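PDB 2R00: aspartate-semialdehyde dehydrogenase 2 from Vibrio cholerae, which catalyses the NADPH-dependent reductive dephosphorylation of L-aspartyl-4-phosphate to L-aspartate-semialdehyde, a shared step on the routes to lysine and methionine. Local coordinates for residues 3-8 and 65-70; 35-40 and 53-58; 24-29 and 324-329. One frame throughout, in Å; residues are numbered along the deposited sequence.

Contact 1. Residues 3-8 and 65-70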
loop_
_atom_site.group_PDB
_atom_site.type_symbol
_atom_site.label_atom_id
_atom_site.label_comp_id
_atom_site.label_asym_id
_atom_site.label_seq_id
_atom_site.Cartn_x
_atom_site.Cartn_y
_atom_site.Cartn_z
ATOM N N GLN A 3 -37.609 16.117 -19.864
ATOM C CA GLN A 3 -36.356 16.818 -19.645
ATOM C C GLN A 3 -36.406 17.634 -18.363
ATOM O O GLN A 3 -37.457 18.158 -17.986
ATOM C CB GLN A 3 -36.018 17.705 -20.842
ATOM C CG GLN A 3 -35.729 16.911 -22.114
ATOM C CD GLN A 3 -34.991 17.717 -23.161
ATOM O OE1 GLN A 3 -33.966 17.267 -23.693
ATOM N NE2 GLN A 3 -35.496 18.916 -23.464
ATOM N N PHE A 4 -35.257 17.748 -17.707
ATOM C CA PHE A 4 -35.192 18.337 -16.373
ATOM C C PHE A 4 -34.247 19.524 -16.328
ATOM O O PHE A 4 -33.225 19.547 -17.021
ATOM C CB PHE A 4 -34.764 17.271 -15.359
ATOM C CG PHE A 4 -35.594 16.026 -15.418
ATOM C CD1 PHE A 4 -36.672 15.858 -14.562
ATOM C CD2 PHE A 4 -35.312 15.027 -16.348
ATOM C CE1 PHE A 4 -37.457 14.712 -14.618
ATOM C CE2 PHE A 4 -36.090 13.880 -16.414
ATOM C CZ PHE A 4 -37.165 13.720 -15.546
ATOM N N ASN A 5 -34.608 20.517 -15.524
ATOM C CA ASN A 5 -33.732 21.635 -15.241
ATOM C C ASN A 5 -32.747 21.257 -14.135
ATOM O O ASN A 5 -33.134 20.704 -13.086
ATOM C CB ASN A 5 -34.541 22.875 -14.855
ATOM C CG ASN A 5 -35.332 23.450 -16.027
ATOM O OD1 ASN A 5 -34.923 23.342 -17.189
ATOM N ND2 ASN A 5 -36.476 24.059 -15.722
ATOM N N VAL A 6 -31.475 21.548 -14.393
ATOM C CA VAL A 6 -30.374 21.118 -13.538
ATOM C C VAL A 6 -29.412 22.269 -13.245
ATOM O O VAL A 6 -29.035 23.028 -14.144
ATOM C CB VAL A 6 -29.599 19.940 -14.185
ATOM C CG1 VAL A 6 -28.465 19.459 -13.272
ATOM C CG2 VAL A 6 -30.548 18.786 -14.513
ATOM N N ALA A 7 -29.030 22.386 -11.978
ATOM C CA ALA A 7 -28.018 23.341 -11.540
ATOM C C ALA A 7 -26.751 22.609 -11.124
ATOM O O ALA A 7 -26.810 21.510 -10.549
ATOM C CB ALA A 7 -28.532 24.183 -10.366
ATOM N N ILE A 8 -25.612 23.230 -11.409
ATOM C CA ILE A 8 -24.341 22.814 -10.833
ATOM C C ILE A 8 -23.838 23.968 -9.987
ATOM O O ILE A 8 -23.658 25.077 -10.492
ATOM C CB ILE A 8 -23.290 22.452 -11.911
ATOM C CG1 ILE A 8 -23.752 21.244 -12.734
ATOM C CG2 ILE A 8 -21.923 22.154 -11.258
ATOM C CD1 ILE A 8 -22.929 21.017 -14.010
ATOM N N GLN A 65 -36.398 27.380 -10.329
ATOM C CA GLN A 65 -36.088 27.068 -11.725
ATOM C C GLN A 65 -35.647 25.622 -11.977
ATOM O O GLN A 65 -35.733 25.146 -13.108
ATOM C CB GLN A 65 -35.008 28.013 -12.245
ATOM C CG GLN A 65 -35.438 29.467 -12.304
ATOM C CD GLN A 65 -34.313 30.384 -12.703
ATOM O OE1 GLN A 65 -33.419 30.682 -11.907
ATOM N NE2 GLN A 65 -34.350 30.852 -13.944
ATOM N N VAL A 66 -35.176 24.924 -10.943
ATOM C CA VAL A 66 -34.527 23.618 -11.164
ATOM C C VAL A 66 -35.174 22.451 -10.430
ATOM O O VAL A 66 -35.793 22.627 -9.374
ATOM C CB VAL A 66 -32.993 23.649 -10.876
ATOM C CG1 VAL A 66 -32.270 24.505 -11.904
ATOM C CG2 VAL A 66 -32.698 24.158 -9.493
ATOM N N HIS A 67 -35.015 21.260 -11.004
ATOM C CA HIS A 67 -35.487 20.022 -10.400
ATOM C C HIS A 67 -34.409 19.395 -9.516
ATOM O O HIS A 67 -34.707 18.844 -8.460
ATOM C CB HIS A 67 -35.879 19.019 -11.481
ATOM C CG HIS A 67 -37.021 19.469 -12.341
ATOM N ND1 HIS A 67 -36.835 20.128 -13.541
ATOM C CD2 HIS A 67 -38.360 19.347 -12.180
ATOM C CE1 HIS A 67 -38.012 20.396 -14.078
ATOM N NE2 HIS A 67 -38.955 19.931 -13.274
ATOM N N ILE A 68 -33.166 19.468 -9.984
ATOM C CA ILE A 68 -32.033 18.769 -9.364
ATOM C C ILE A 68 -30.807 19.674 -9.381
ATOM O O ILE A 68 -30.564 20.398 -10.352
ATOM C CB ILE A 68 -31.712 17.436 -10.101
ATOM C CG1 ILE A 68 -32.881 16.451 -9.979
ATOM C CG2 ILE A 68 -30.412 16.782 -9.564
ATOM C CD1 ILE A 68 -32.854 15.350 -11.030
ATOM N N ALA A 69 -30.040 19.643 -8.298
ATOM C CA ALA A 69 -28.790 20.388 -8.265
ATOM C C ALA A 69 -27.659 19.458 -7.869
ATOM O O ALA A 69 -27.836 18.614 -6.998
ATOM C CB ALA A 69 -28.884 21.566 -7.296
ATOM N N LEU A 70 -26.517 19.607 -8.533
ATOM C CA LEU A 70 -25.290 18.916 -8.162
ATOM C C LEU A 70 -24.382 19.940 -7.499
ATOM O O LEU A 70 -24.027 20.945 -8.114
ATOM C CB LEU A 70 -24.594 18.303 -9.400
ATOM C CG LEU A 70 -25.397 17.541 -10.460
ATOM C CD1 LEU A 70 -24.510 17.116 -11.638
ATOM C CD2 LEU A 70 -26.099 16.320 -9.875
#
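Asn5 and His67 meet at the entrance to a parallel strand pair, 4-9 beside 68-71, in the middle of the Rossmann-type nucleotide-binding sheet. His67 stands in for a backbone partner here: its ND1 accepts the N-H of Asn5 at 3.0 Å, Asn5 N lying close to the plane of the imidazole. Accepting that bond is consistent with ND1 carrying no proton. In return Asn5 O receives His67 N at 2.9 Å and, more weakly, Ile68 N, so two successive amides converge on one carbonyl. The side chain of Asn5 spans the gap as well, ND2 making a bent, weak bond to Gln65 O while OD1 turns to Glu32 N on the other neighbouring strand. Phe4 brings the edge of its ring up to the face of the imidazole, the planes 85° apart, in a T-shaped pair.

Further in, regular parallel bonding takes over around Ala7, whose N binds Ile68 O and whose O accepts Leu70 N at 2.8 Å. Val6, Ile8, Ile68 and Leu70 share one face of the sheet, with helices 14-25 and 316-335 against it. On the other, Ala7 CB lies 4.0 Å from Ala69 CB and 4.1 Å from Val66 CG1.

Contact 2. Residues 35-40 and 53-58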
loop_
_atom_site.group_PDB
_atom_site.type_symbol
_atom_site.label_atom_id
_atom_site.label_comp_id
_atom_site.label_asym_id
_atom_site.label_seq_id
_atom_site.Cartn_x
_atom_site.Cartn_y
_atom_site.Cartn_z
ATOM N N LEU A 35 -25.475 27.277 -14.052
ATOM C CA LEU A 35 -24.169 27.177 -13.432
ATOM C C LEU A 35 -24.039 28.259 -12.374
ATOM O O LEU A 35 -24.209 29.449 -12.663
ATOM C CB LEU A 35 -23.058 27.279 -14.481
ATOM C CG LEU A 35 -23.109 26.248 -15.614
ATOM C CD1 LEU A 35 -22.017 26.515 -16.659
ATOM C CD2 LEU A 35 -23.015 24.813 -15.081
ATOM N N LEU A 36 -23.765 27.834 -11.144
ATOM C CA LEU A 36 -23.723 28.733 -9.996
ATOM C C LEU A 36 -22.344 28.742 -9.358
ATOM O O LEU A 36 -21.654 27.724 -9.326
ATOM C CB LEU A 36 -24.783 28.334 -8.959
ATOM C CG LEU A 36 -26.196 28.107 -9.503
ATOM C CD1 LEU A 36 -27.081 27.353 -8.525
ATOM C CD2 LEU A 36 -26.819 29.436 -9.910
ATOM N N ALA A 37 -21.947 29.914 -8.878
ATOM C CA ALA A 37 -20.712 30.089 -8.122
ATOM C C ALA A 37 -20.817 31.366 -7.286
ATOM O O ALA A 37 -21.904 31.930 -7.146
ATOM C CB ALA A 37 -19.511 30.148 -9.061
ATOM N N SER A 38 -19.696 31.809 -6.725
ATOM C CA SER A 38 -19.651 33.077 -6.007
ATOM C C SER A 38 -19.662 34.232 -7.013
ATOM O O SER A 38 -19.602 34.013 -8.228
ATOM C CB SER A 38 -18.416 33.154 -5.102
ATOM O OG SER A 38 -17.276 33.601 -5.825
ATOM N N GLU A 39 -19.728 35.456 -6.497
ATOM C CA GLU A 39 -19.782 36.652 -7.329
ATOM C C GLU A 39 -18.534 36.833 -8.196
ATOM O O GLU A 39 -18.613 37.423 -9.276
ATOM C CB GLU A 39 -20.000 37.891 -6.461
ATOM C CG GLU A 39 -20.654 39.056 -7.197
ATOM C CD GLU A 39 -20.945 40.249 -6.295
ATOM O OE1 GLU A 39 -20.958 40.083 -5.052
ATOM O OE2 GLU A 39 -21.172 41.355 -6.837
ATOM N N ARG A 40 -17.395 36.329 -7.723
ATOM C CA ARG A 40 -16.119 36.494 -8.424
ATOM C C ARG A 40 -16.028 35.708 -9.740
ATOM O O ARG A 40 -15.252 36.071 -10.628
ATOM C CB ARG A 40 -14.955 36.112 -7.513
ATOM N N VAL A 53 -23.693 28.489 -21.683
ATOM C CA VAL A 53 -24.229 28.656 -20.336
ATOM C C VAL A 53 -23.367 29.649 -19.555
ATOM O O VAL A 53 -22.140 29.533 -19.539
ATOM C CB VAL A 53 -24.338 27.307 -19.572
ATOM C CG1 VAL A 53 -25.234 27.478 -18.347
ATOM C CG2 VAL A 53 -24.909 26.212 -20.467
ATOM N N ARG A 54 -24.015 30.627 -18.917
ATOM C CA ARG A 54 -23.306 31.664 -18.169
ATOM C C ARG A 54 -23.398 31.450 -16.657
ATOM O O ARG A 54 -24.495 31.334 -16.102
ATOM C CB ARG A 54 -23.834 33.059 -18.529
ATOM C CG ARG A 54 -23.043 34.208 -17.892
ATOM C CD ARG A 54 -23.524 35.593 -18.360
ATOM N NE ARG A 54 -23.791 35.650 -19.802
ATOM C CZ ARG A 54 -22.892 35.929 -20.744
ATOM N NH1 ARG A 54 -21.622 36.204 -20.432
ATOM N NH2 ARG A 54 -23.273 35.938 -22.017
ATOM N N VAL A 55 -22.242 31.435 -15.999
ATOM C CA VAL A 55 -22.179 31.321 -14.532
ATOM C C VAL A 55 -22.853 32.540 -13.891
ATOM O O VAL A 55 -22.615 33.681 -14.301
ATOM C CB VAL A 55 -20.721 31.171 -14.026
ATOM C CG1 VAL A 55 -20.661 31.055 -12.496
ATOM C CG2 VAL A 55 -20.041 29.961 -14.682
ATOM N N GLN A 56 -23.720 32.291 -12.914
ATOM C CA GLN A 56 -24.341 33.374 -12.154
ATOM C C GLN A 56 -24.057 33.245 -10.660
ATOM O O GLN A 56 -23.598 32.203 -10.185
ATOM C CB GLN A 56 -25.854 33.471 -12.427
ATOM C CG GLN A 56 -26.626 32.183 -12.249
ATOM C CD GLN A 56 -28.052 32.271 -12.756
ATOM O OE1 GLN A 56 -28.408 31.629 -13.750
ATOM N NE2 GLN A 56 -28.883 33.069 -12.077
ATOM N N ASN A 57 -24.320 34.322 -9.931
ATOM C CA ASN A 57 -24.103 34.364 -8.496
ATOM C C ASN A 57 -25.185 33.565 -7.777
ATOM O O ASN A 57 -26.380 33.776 -7.993
ATOM C CB ASN A 57 -24.081 35.826 -8.038
ATOM C CG ASN A 57 -23.690 35.990 -6.582
ATOM O OD1 ASN A 57 -23.607 35.025 -5.819
ATOM N ND2 ASN A 57 -23.461 37.235 -6.186
ATOM N N VAL A 58 -24.757 32.625 -6.942
ATOM C CA VAL A 58 -25.680 31.804 -6.148
ATOM C C VAL A 58 -26.602 32.656 -5.254
ATOM O O VAL A 58 -27.759 32.302 -5.042
ATOM C CB VAL A 58 -24.917 30.706 -5.321
ATOM C CG1 VAL A 58 -23.973 31.326 -4.276
ATOM C CG2 VAL A 58 -25.888 29.725 -4.694
HETATM O O HOH W 1 -26.475 29.663 -15.416
HETATM O O HOH W 2 -21.606 34.889 -3.858
#
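Val53 opens the contact by meeting Leu35 where strands 51-57 and 30-37 run parallel near one margin of the Rossmann-type sheet. The two side chains cross at about a right angle, with Val53 CG1 resting 3.7 Å from Leu35 CG and almost as near CD1. Arg54 points its CB away from strand 30-37 and contributes its carbonyl: a water donates to Arg54 O and accepts Leu35 N at 2.9 Å, bridging the strands where they do not bond directly.

Val55 uses both methyls on the Leu35 side of the sheet. Its CG1, anti to the backbone N (chi1 180°), reaches Ala37 CB at 3.7 Å, and CG2 lies against Leu35 CB. With Thr12, a predicted NADP(+)-binding residue, close to its side chain, Val55 is near the probable cofactor site.

Gln56 carries the regular bonding: its N donates to Leu35 O at 2.9 Å, and its O accepts Ala37 N nearly along the C=O axis. CG takes the crowded position between backbone N and carbonyl carbon (chi1 52°), and the chain lies alongside Leu36, pointing the same way, CG 3.6 Å from Leu36 CD2. Its OE1 also receives the water that bridges Leu35 and Arg54.

Asn57 lays ND2 against the aliphatic CB and CG of Glu39 without a hydrogen bond between the side chains. OD1 is held by Glu59 N and by a second water, which also reaches Glu39 N weakly; Arg40, predicted to bind NADP(+), follows directly. Val58 ends the pairing, its N donating to Ala37 O at 2.9 Å while its CG1 sits 3.6 Å from that same oxygen.

Contact 3. Residues 24-29 and 324-329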
loop_
_atom_site.group_PDB
_atom_site.type_symbol
_atom_site.label_atom_id
_atom_site.label_comp_id
_atom_site.label_asym_id
_atom_site.label_seq_id
_atom_site.Cartn_x
_atom_site.Cartn_y
_atom_site.Cartn_z
ATOM N N GLN A 24 -23.069 15.934 -20.263
ATOM C CA GLN A 24 -23.036 15.952 -21.720
ATOM C C GLN A 24 -22.706 14.552 -22.289
ATOM O O GLN A 24 -23.497 13.980 -23.049
ATOM C CB GLN A 24 -22.047 17.017 -22.188
ATOM C CG GLN A 24 -21.920 17.151 -23.691
ATOM C CD GLN A 24 -21.023 18.297 -24.065
ATOM O OE1 GLN A 24 -21.443 19.448 -24.064
ATOM N NE2 GLN A 24 -19.770 17.989 -24.393
ATOM N N GLU A 25 -21.573 13.989 -21.875
ATOM C CA GLU A 25 -21.151 12.657 -22.326
ATOM C C GLU A 25 -22.200 11.556 -22.092
ATOM O O GLU A 25 -22.437 10.720 -22.973
ATOM C CB GLU A 25 -19.792 12.289 -21.718
ATOM C CG GLU A 25 -18.636 13.058 -22.357
ATOM C CD GLU A 25 -17.323 12.971 -21.589
ATOM O OE1 GLU A 25 -17.202 12.108 -20.679
ATOM O OE2 GLU A 25 -16.400 13.766 -21.907
ATOM N N ARG A 26 -22.829 11.569 -20.917
ATOM C CA ARG A 26 -23.866 10.592 -20.561
ATOM C C ARG A 26 -25.241 10.914 -21.169
ATOM O O ARG A 26 -26.209 10.167 -20.976
ATOM C CB ARG A 26 -23.981 10.464 -19.034
ATOM C CG ARG A 26 -22.789 9.814 -18.366
ATOM C CD ARG A 26 -23.144 9.253 -16.985
ATOM N NE ARG A 26 -22.413 8.010 -16.775
ATOM C CZ ARG A 26 -22.962 6.815 -16.582
ATOM N NH1 ARG A 26 -24.277 6.656 -16.510
ATOM N NH2 ARG A 26 -22.170 5.772 -16.425
ATOM N N GLU A 27 -25.326 12.027 -21.894
ATOM C CA GLU A 27 -26.569 12.449 -22.549
ATOM C C GLU A 27 -27.752 12.516 -21.561
ATOM O O GLU A 27 -28.862 12.043 -21.842
ATOM C CB GLU A 27 -26.878 11.549 -23.763
ATOM C CG GLU A 27 -25.779 11.543 -24.847
ATOM C CD GLU A 27 -26.012 10.484 -25.927
ATOM O OE1 GLU A 27 -27.164 10.347 -26.401
ATOM O OE2 GLU A 27 -25.039 9.787 -26.306
ATOM N N PHE A 28 -27.498 13.115 -20.400
ATOM C CA PHE A 28 -28.546 13.349 -19.407
ATOM C C PHE A 28 -29.635 14.247 -20.002
ATOM O O PHE A 28 -29.308 15.219 -20.689
ATOM C CB PHE A 28 -27.964 13.998 -18.142
ATOM C CG PHE A 28 -28.907 13.979 -16.973
ATOM C CD1 PHE A 28 -28.905 12.914 -16.085
ATOM C CD2 PHE A 28 -29.800 15.023 -16.764
ATOM C CE1 PHE A 28 -29.790 12.887 -15.010
ATOM C CE2 PHE A 28 -30.693 15.003 -15.694
ATOM C CZ PHE A 28 -30.683 13.938 -14.817
ATOM N N PRO A 29 -30.925 13.920 -19.756
ATOM C CA PRO A 29 -32.007 14.726 -20.325
ATOM C C PRO A 29 -32.145 16.096 -19.648
ATOM O O PRO A 29 -33.028 16.305 -18.818
ATOM C CB PRO A 29 -33.247 13.859 -20.105
ATOM C CG PRO A 29 -32.925 13.035 -18.905
ATOM C CD PRO A 29 -31.441 12.780 -18.973
ATOM N N ALA A 324 -22.227 10.922 -9.046
ATOM C CA ALA A 324 -23.251 11.953 -8.858
ATOM C C ALA A 324 -24.273 11.978 -9.986
ATOM O O ALA A 324 -25.474 12.070 -9.734
ATOM C CB ALA A 324 -22.584 13.323 -8.734
ATOM N N VAL A 325 -23.799 11.907 -11.228
ATOM C CA VAL A 325 -24.705 11.874 -12.383
ATOM C C VAL A 325 -25.523 10.565 -12.427
ATOM O O VAL A 325 -26.727 10.598 -12.698
ATOM C CB VAL A 325 -23.951 12.157 -13.710
ATOM C CG1 VAL A 325 -24.906 12.154 -14.910
ATOM C CG2 VAL A 325 -23.233 13.499 -13.626
ATOM N N GLN A 326 -24.885 9.431 -12.114
ATOM C CA GLN A 326 -25.597 8.145 -12.027
ATOM C C GLN A 326 -26.722 8.159 -10.996
ATOM O O GLN A 326 -27.777 7.544 -11.204
ATOM C CB GLN A 326 -24.639 7.021 -11.662
ATOM C CG GLN A 326 -23.716 6.565 -12.780
ATOM C CD GLN A 326 -22.728 5.525 -12.296
ATOM O OE1 GLN A 326 -21.793 5.838 -11.564
ATOM N NE2 GLN A 326 -22.934 4.279 -12.701
ATOM N N ILE A 327 -26.484 8.840 -9.873
ATOM C CA ILE A 327 -27.523 9.069 -8.877
ATOM C C ILE A 327 -28.690 9.817 -9.516
ATOM O O ILE A 327 -29.834 9.394 -9.377
ATOM C CB ILE A 327 -26.990 9.861 -7.641
ATOM C CG1 ILE A 327 -25.951 9.028 -6.872
ATOM C CG2 ILE A 327 -28.151 10.263 -6.734
ATOM C CD1 ILE A 327 -25.112 9.816 -5.854
ATOM N N ALA A 328 -28.386 10.918 -10.216
ATOM C CA ALA A 328 -29.400 11.759 -10.874
ATOM C C ALA A 328 -30.198 10.998 -11.935
ATOM O O ALA A 328 -31.394 11.241 -12.120
ATOM C CB ALA A 328 -28.750 12.982 -11.507
ATOM N N GLU A 329 -29.513 10.111 -12.649
ATOM C CA GLU A 329 -30.135 9.296 -13.678
ATOM C C GLU A 329 -31.196 8.411 -13.060
ATOM O O GLU A 329 -32.311 8.356 -13.561
ATOM C CB GLU A 329 -29.078 8.455 -14.392
ATOM C CG GLU A 329 -28.208 9.259 -15.348
ATOM C CD GLU A 329 -27.013 8.478 -15.860
ATOM O OE1 GLU A 329 -26.275 9.026 -16.692
ATOM O OE2 GLU A 329 -26.793 7.329 -15.416
HETATM O O HOH W 3 -27.822 10.251 -18.553
#
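Arg26 and Glu329 form a salt bridge between the end of helix 14-25 and the C-terminal helix 316-335, the side chains crossing at about a right angle. Arg26 NH1 meets both carboxylate oxygens, OE2 at 2.8 Å and OE1 at 3.1 Å. The bond to OE1 is nearly straight at 175°, lies in the guanidinium plane and uses the syn lone pair. The arginine chain is bent at chi3 (143°), the torsion that places NE, whereas the glutamate is extended beyond CG. Gln326 CG sits over one face of the guanidinium, toward its rim, and Arg26 CD lies 4.0 Å from Val325 CG1.

Phe28 follows a Schellman motif in which Glu27, at positive phi, closes the helix and turns the chain. With CG anti to the backbone N (chi1 -167°), its ring heads for helix 316-335 and slides past the Glu329 side chain in the opposite direction, nearly coplanar with the carboxylate. Its CE1 touches Ala328 CB at 3.7 Å, and Ala328 C and Glu329 N lie at the ring's edge. Pro29 CD sits over one face of the ring, toward its rim.

Glu329 OE1 also accepts from a water that donates to Arg26 O at 2.9 Å. Glu329 is thus tied directly to the side chain of Arg26 and, through the water, to its backbone, and the arginine's positive charge would be expected to stabilise the ionised carboxylate beside the apolar patch around Phe28.

Contacts 1 and 2 belong to one sheet and meet directly, Ile8 O lying 2.8 Å from Leu36 N in a probable hydrogen bond between strands 4-9 and 30-37. Contact 1 is central in the sheet and mostly buried; contact 2 lies nearer the margin, where waters and exposed polar side chains join in. Both rest chiefly on parallel backbone bonding, whereas contact 3, partly buried, joins a helix end to the C-terminal helix mainly through side chains, with one water reaching a backbone carbonyl: an ion pair beside an apolar patch. It touches contact 1 through Phe28 against Val6 and a probable bond from Phe4 N to Pro29 O, but stays about 8 Å from contact 2 at the nearest atoms.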